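Local coordinates for protein 4-oxalmesaconate hydratase (PDB 5CGZ) that catalyses the zinc-dependent hydration of the enol form of oxalomesaconate to 4-carboxy-4-hydroxy-2-oxoadipate, the third step of gallate breakdown, at residues Gly43-Leu48 against Asp61-Glu66; Ala9-Phe14 against Leu37-Arg42. All coordinates share one frame; numbering follows the deposited sequence.

How the interactions relate
From the N terminus, strand 3-8 of the central sheet runs out into residues 9-14, which lead into helix 13-27. The chain returns through strand 31-36, and residues 37-42 leaving that strand meet 9-14. This is interaction 2; it closes a loop of helix and strand at the ends of two neighbouring parallel strands. Interaction 1 opens one residue later, where 43-48 packs on helix 56-74 and closes a shorter, mostly helical loop. The two loops follow in series and neither nest nor cross. They meet at the zinc ion, which takes His10 and Asp13 from interaction 2 and Glu44 from interaction 1. Ser45 OG also lies 2.9 Å from Gly40 O, a probable hydrogen bond.

Interaction 1 (Gly43-Leu48 against Asp61-Glu66). With ZN (zinc ion), chain C.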
loop_
_atom_site.group_PDB
_atom_site.type_symbol
_atom_site.label_atom_id
_atom_site.label_comp_id
_atom_site.label_asym_id
_atom_site.label_seq_id
_atom_site.Cartn_x
_atom_site.Cartn_y
_atom_site.Cartn_z
ATOM N N GLY A 43 4.991 16.336 -27.142
ATOM C CA GLY A 43 4.305 16.661 -25.900
ATOM C C GLY A 43 5.030 17.552 -24.903
ATOM O O GLY A 43 4.454 17.935 -23.891
ATOM N N GLU A 44 6.294 17.869 -25.165
ATOM C CA GLU A 44 7.062 18.726 -24.260
ATOM C C GLU A 44 7.697 19.891 -25.030
ATOM O O GLU A 44 8.794 20.346 -24.698
ATOM C CB GLU A 44 8.145 17.915 -23.519
ATOM C CG GLU A 44 7.607 16.757 -22.645
ATOM C CD GLU A 44 8.678 16.123 -21.734
ATOM O OE1 GLU A 44 9.881 16.393 -21.931
ATOM O OE2 GLU A 44 8.318 15.358 -20.807
ATOM N N SER A 45 7.000 20.378 -26.054
ATOM C CA SER A 45 7.541 21.439 -26.905
ATOM C C SER A 45 6.495 22.472 -27.327
ATOM O O SER A 45 6.498 22.933 -28.467
ATOM C CB SER A 45 8.177 20.817 -28.151
ATOM O OG SER A 45 9.252 19.960 -27.802
ATOM N N ALA A 46 5.610 22.835 -26.403
ATOM C CA ALA A 46 4.478 23.709 -26.709
ATOM C C ALA A 46 4.895 25.064 -27.293
ATOM O O ALA A 46 4.293 25.535 -28.258
ATOM C CB ALA A 46 3.631 23.918 -25.455
ATOM N N LYS A 47 5.916 25.686 -26.709
ATOM C CA LYS A 47 6.389 26.981 -27.186
ATOM C C LYS A 47 6.731 26.933 -28.669
ATOM O O LYS A 47 6.347 27.819 -29.431
ATOM C CB LYS A 47 7.606 27.442 -26.394
ATOM C CG LYS A 47 7.287 27.992 -25.016
ATOM C CD LYS A 47 6.643 29.366 -25.093
ATOM C CE LYS A 47 6.891 30.166 -23.813
ATOM N NZ LYS A 47 6.282 29.524 -22.618
ATOM N N LEU A 48 7.436 25.886 -29.081
ATOM C CA LEU A 48 7.806 25.753 -30.483
ATOM C C LEU A 48 6.582 25.554 -31.373
ATOM O O LEU A 48 6.484 26.165 -32.434
ATOM C CB LEU A 48 8.804 24.606 -30.675
ATOM C CG LEU A 48 10.182 24.921 -30.094
ATOM C CD1 LEU A 48 11.159 23.787 -30.330
ATOM C CD2 LEU A 48 10.703 26.217 -30.698
ATOM N N ASP A 61 15.385 19.178 -33.851
ATOM C CA ASP A 61 16.660 19.881 -34.003
ATOM C C ASP A 61 16.887 20.832 -32.843
ATOM O O ASP A 61 17.974 20.871 -32.265
ATOM C CB ASP A 61 16.725 20.661 -35.326
ATOM C CG ASP A 61 16.884 19.757 -36.535
ATOM O OD1 ASP A 61 17.316 18.591 -36.367
ATOM O OD2 ASP A 61 16.580 20.218 -37.656
ATOM N N ALA A 62 15.861 21.610 -32.506
ATOM C CA ALA A 62 15.978 22.553 -31.401
ATOM C C ALA A 62 16.233 21.806 -30.078
ATOM O O ALA A 62 17.127 22.170 -29.306
ATOM C CB ALA A 62 14.726 23.420 -31.310
ATOM N N ARG A 63 15.465 20.749 -29.830
ATOM C CA ARG A 63 15.631 19.957 -28.607
ATOM C C ARG A 63 17.018 19.306 -28.528
ATOM O O ARG A 63 17.640 19.286 -27.464
ATOM C CB ARG A 63 14.551 18.876 -28.522
ATOM C CG ARG A 63 13.132 19.400 -28.368
ATOM C CD ARG A 63 12.844 19.837 -26.945
ATOM N NE ARG A 63 13.148 21.246 -26.702
ATOM C CZ ARG A 63 12.261 22.235 -26.808
ATOM N NH1 ARG A 63 11.007 21.981 -27.167
ATOM N NH2 ARG A 63 12.632 23.484 -26.559
ATOM N N ARG A 64 17.491 18.769 -29.655
ATOM C CA ARG A 64 18.803 18.123 -29.714
ATOM C C ARG A 64 19.912 19.106 -29.336
ATOM O O ARG A 64 20.821 18.775 -28.567
ATOM C CB ARG A 64 19.064 17.542 -31.115
ATOM C CG ARG A 64 20.339 16.686 -31.240
ATOM C CD ARG A 64 20.628 16.259 -32.710
ATOM N NE ARG A 64 19.598 15.394 -33.299
ATOM C CZ ARG A 64 18.706 15.777 -34.223
ATOM N NH1 ARG A 64 18.705 17.022 -34.683
ATOM N NH2 ARG A 64 17.811 14.913 -34.697
ATOM N N GLU A 65 19.836 20.321 -29.864
ATOM C CA GLU A 65 20.884 21.302 -29.612
ATOM C C GLU A 65 20.888 21.726 -28.146
ATOM O O GLU A 65 21.947 21.906 -27.546
ATOM C CB GLU A 65 20.715 22.520 -30.522
ATOM C CG GLU A 65 22.034 23.160 -30.942
ATOM C CD GLU A 65 22.901 22.229 -31.784
ATOM O OE1 GLU A 65 24.139 22.402 -31.778
ATOM O OE2 GLU A 65 22.348 21.327 -32.451
ATOM N N GLU A 66 19.700 21.878 -27.567
ATOM C CA GLU A 66 19.588 22.208 -26.151
ATOM C C GLU A 66 20.205 21.124 -25.275
ATOM O O GLU A 66 20.967 21.423 -24.356
ATOM C CB GLU A 66 18.127 22.414 -25.767
ATOM C CG GLU A 66 17.519 23.671 -26.351
ATOM C CD GLU A 66 16.055 23.819 -25.989
ATOM O OE1 GLU A 66 15.455 22.823 -25.517
ATOM O OE2 GLU A 66 15.512 24.933 -26.177
HETATM ZN ZN ZN C . 9.432 13.947 -20.027
HETATM O O HOH W 1 8.789 16.071 -18.894
#
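Ser45 turns OG anti to its own carbonyl carbon (chi1 -61°), and the Arg63 chain, bent at chi2 and again at chi3, brings NH1 up to it. Arg63 NH1 donates to Ser45 OG at 2.8 Å, and the N-H...O angle of 144° makes the bond moderately bent. The oxygen lies almost exactly in the guanidinium plane. Leu48 reaches tip to tip toward Arg63 and lays CD1 over one face of the guanidinium, 3.6 Å from Arg63 NH1. The same methyl, Leu48 CD1, packs on Ala62 CB at 3.7 Å. Within helix 56-74, Arg63 grips Glu66 side-on in a salt bridge. Arg63 NE and NH2 both donate to Glu66 OE1, at 3.0 Å from NE. They arrive from the same face of the carboxylate, NE well above its plane. Together with the Ser45 bond, this grip probably holds the guanidinium against turning.

In this PIG-L (MshB deacetylase) family enzyme with a Rossmann-type fold, 43-48 carries a zinc ligand and then turns into helix 46-50. Glu44 is that ligand; in the conformer described here, one of two modelled, Glu44 OE2 lies 2.0 Å from the zinc ion. His10, Asp13 and His123 are the other protein ligands, and water 1 lies 2.5 Å from the zinc ion. An alanine in place of Arg63 would probably leave Ser45 OG without this donor and Glu66 without its positive mate, and open a gap beneath Leu48 CD1. Val59 of helix 56-74 also touches the side chains of Ser45 and Leu48.

Interaction 2 (Ala9-Phe14 against Leu37-Arg42); sequences AHSADF and LSFGER. With ZN (zinc ion), chain C.
Ser38 reaches across to the backbone of Ala9 and to the ring of His10. Its OG sits between its own backbone N and carbonyl carbon (chi1 78°), which turns it toward Ala9 O and the His10 ring edge. Ser38 OG donates to Ala9 O at 2.8 Å, tilted 25° from the carbonyl plane. Ser38 N adds a weak bond to the same oxygen. At the ring edge, His10 CD2 lies 3.2 Å from Ser38 OG, near the plane of the imidazole. On one face of that ring, Ala9 CB sits over the centre. His10 CG is anti to its carbonyl carbon, and His10 ND1 binds the zinc ion at 2.1 Å. At the far side of the ring NE2 is hydrogen-bonded to Asp122 OD2, so both nitrogens are engaged and the ring is held against turning. The aspartate would probably also make the imidazole a stronger electron donor to the metal.

Gly40 CA packs 3.7 Å from His10 CB. A side chain on Gly40 would point at that CB and be tight there, and its phi of 65° also favours glycine. Ser11 OG likewise lies between its backbone N and carbonyl carbon. Ser11 OG donates to Phe39 O at 3.0 Å, coming from above the carbonyl plane. Water 2 donates to the same oxygen and accepts from Ala12 N, a water-mediated link beside the direct ones. Phe39 N is tied back to Glu41 OE1.

Asp13 brings OD1 to the zinc ion at 2.0 Å, while its OD2 forms a salt bridge with Arg17. Glu44 and His123 complete the protein ligands. The paired loops lie at the C-terminal ends of parallel strands 3-8 and 31-36, where a Rossmann-type fold commonly carries its active site, and here they build part of the mononuclear zinc site.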
loop_
_atom_site.group_PDB
_atom_site.type_symbol
_atom_site.label_atom_id
_atom_site.label_comp_id
_atom_site.label_asym_id
_atom_site.label_seq_id
_atom_site.Cartn_x
_atom_site.Cartn_y
_atom_site.Cartn_z
ATOM N N ALA A 9 13.332 9.884 -20.785
ATOM C CA ALA A 9 12.283 9.612 -21.782
ATOM C C ALA A 9 12.278 10.667 -22.893
ATOM O O ALA A 9 12.199 10.353 -24.083
ATOM C CB ALA A 9 10.913 9.551 -21.128
ATOM N N HIS A 10 12.353 11.922 -22.475
ATOM C CA HIS A 10 12.371 13.060 -23.377
ATOM C C HIS A 10 13.668 13.810 -23.124
ATOM O O HIS A 10 14.210 13.743 -22.024
ATOM C CB HIS A 10 11.150 13.943 -23.132
ATOM C CG HIS A 10 9.870 13.168 -23.036
ATOM N ND1 HIS A 10 9.156 13.046 -21.859
ATOM C CD2 HIS A 10 9.194 12.446 -23.961
ATOM C CE1 HIS A 10 8.085 12.300 -22.072
ATOM N NE2 HIS A 10 8.086 11.920 -23.340
ATOM N N SER A 11 14.155 14.535 -24.121
ATOM C CA SER A 11 15.492 15.119 -24.040
ATOM C C SER A 11 15.689 16.086 -22.863
ATOM O O SER A 11 16.782 16.158 -22.324
ATOM C CB SER A 11 15.844 15.821 -25.364
ATOM O OG SER A 11 14.878 16.795 -25.724
ATOM N N ALA A 12 14.648 16.799 -22.433
ATOM C CA ALA A 12 14.818 17.782 -21.352
ATOM C C ALA A 12 14.837 17.171 -19.941
ATOM O O ALA A 12 15.340 17.778 -18.988
ATOM C CB ALA A 12 13.726 18.846 -21.432
ATOM N N ASP A 13 14.298 15.971 -19.808
ATOM C CA ASP A 13 14.111 15.392 -18.487
ATOM C C ASP A 13 15.393 15.251 -17.673
ATOM O O ASP A 13 15.383 15.521 -16.476
ATOM C CB ASP A 13 13.421 14.039 -18.615
ATOM C CG ASP A 13 11.928 14.184 -18.818
ATOM O OD1 ASP A 13 11.399 13.671 -19.826
ATOM O OD2 ASP A 13 11.287 14.819 -17.953
ATOM N N PHE A 14 16.495 14.843 -18.297
ATOM C CA PHE A 14 17.704 14.632 -17.512
ATOM C C PHE A 14 18.211 15.959 -16.957
ATOM O O PHE A 14 18.905 15.979 -15.945
ATOM C CB PHE A 14 18.805 13.916 -18.330
ATOM C CG PHE A 14 19.497 14.787 -19.357
ATOM C CD1 PHE A 14 19.005 14.886 -20.653
ATOM C CD2 PHE A 14 20.665 15.467 -19.037
ATOM C CE1 PHE A 14 19.655 15.674 -21.609
ATOM C CE2 PHE A 14 21.324 16.260 -19.984
ATOM C CZ PHE A 14 20.817 16.364 -21.274
ATOM N N LEU A 37 15.628 8.915 -24.987
ATOM C CA LEU A 37 14.896 7.995 -25.849
ATOM C C LEU A 37 14.158 8.752 -26.953
ATOM O O LEU A 37 14.028 8.258 -28.077
ATOM C CB LEU A 37 13.921 7.143 -25.030
ATOM C CG LEU A 37 14.572 6.193 -24.012
ATOM C CD1 LEU A 37 13.525 5.558 -23.102
ATOM C CD2 LEU A 37 15.396 5.119 -24.710
ATOM N N SER A 38 13.683 9.951 -26.628
ATOM C CA SER A 38 13.001 10.802 -27.600
ATOM C C SER A 38 13.358 12.248 -27.298
ATOM O O SER A 38 14.108 12.510 -26.365
ATOM C CB SER A 38 11.482 10.596 -27.551
ATOM O OG SER A 38 10.919 11.273 -26.437
ATOM N N PHE A 39 12.823 13.188 -28.068
ATOM C CA PHE A 39 13.131 14.595 -27.839
ATOM C C PHE A 39 12.004 15.343 -27.130
ATOM O O PHE A 39 12.129 16.543 -26.872
ATOM C CB PHE A 39 13.438 15.298 -29.168
ATOM C CG PHE A 39 14.664 14.772 -29.873
ATOM C CD1 PHE A 39 15.928 15.244 -29.544
ATOM C CD2 PHE A 39 14.546 13.824 -30.875
ATOM C CE1 PHE A 39 17.054 14.770 -30.194
ATOM C CE2 PHE A 39 15.668 13.341 -31.535
ATOM C CZ PHE A 39 16.923 13.815 -31.200
ATOM N N GLY A 40 10.905 14.649 -26.829
ATOM C CA GLY A 40 9.717 15.313 -26.296
ATOM C C GLY A 40 9.140 16.254 -27.342
ATOM O O GLY A 40 8.516 17.272 -27.021
ATOM N N GLU A 41 9.343 15.895 -28.606
ATOM C CA GLU A 41 9.008 16.769 -29.727
ATOM C C GLU A 41 7.499 17.055 -29.838
ATOM O O GLU A 41 7.099 18.144 -30.237
ATOM C CB GLU A 41 9.546 16.173 -31.043
ATOM C CG GLU A 41 9.032 14.768 -31.421
ATOM C CD GLU A 41 9.885 13.627 -30.851
ATOM O OE1 GLU A 41 10.628 13.850 -29.867
ATOM O OE2 GLU A 41 9.809 12.498 -31.386
ATOM N N ARG A 42 6.657 16.103 -29.462
ATOM C CA ARG A 42 5.211 16.306 -29.587
ATOM C C ARG A 42 4.535 16.803 -28.303
ATOM O O ARG A 42 3.608 17.615 -28.362
ATOM C CB ARG A 42 4.545 15.013 -30.058
ATOM C CG ARG A 42 4.951 14.626 -31.479
ATOM C CD ARG A 42 5.053 13.116 -31.660
ATOM N NE ARG A 42 3.783 12.438 -31.413
ATOM C CZ ARG A 42 2.834 12.270 -32.331
ATOM N NH1 ARG A 42 3.007 12.750 -33.557
ATOM N NH2 ARG A 42 1.713 11.628 -32.023
HETATM ZN ZN ZN C . 9.432 13.947 -20.027
HETATM O O HOH W 2 12.056 17.329 -23.903
HETATM O O HOH W 1 8.789 16.071 -18.894
#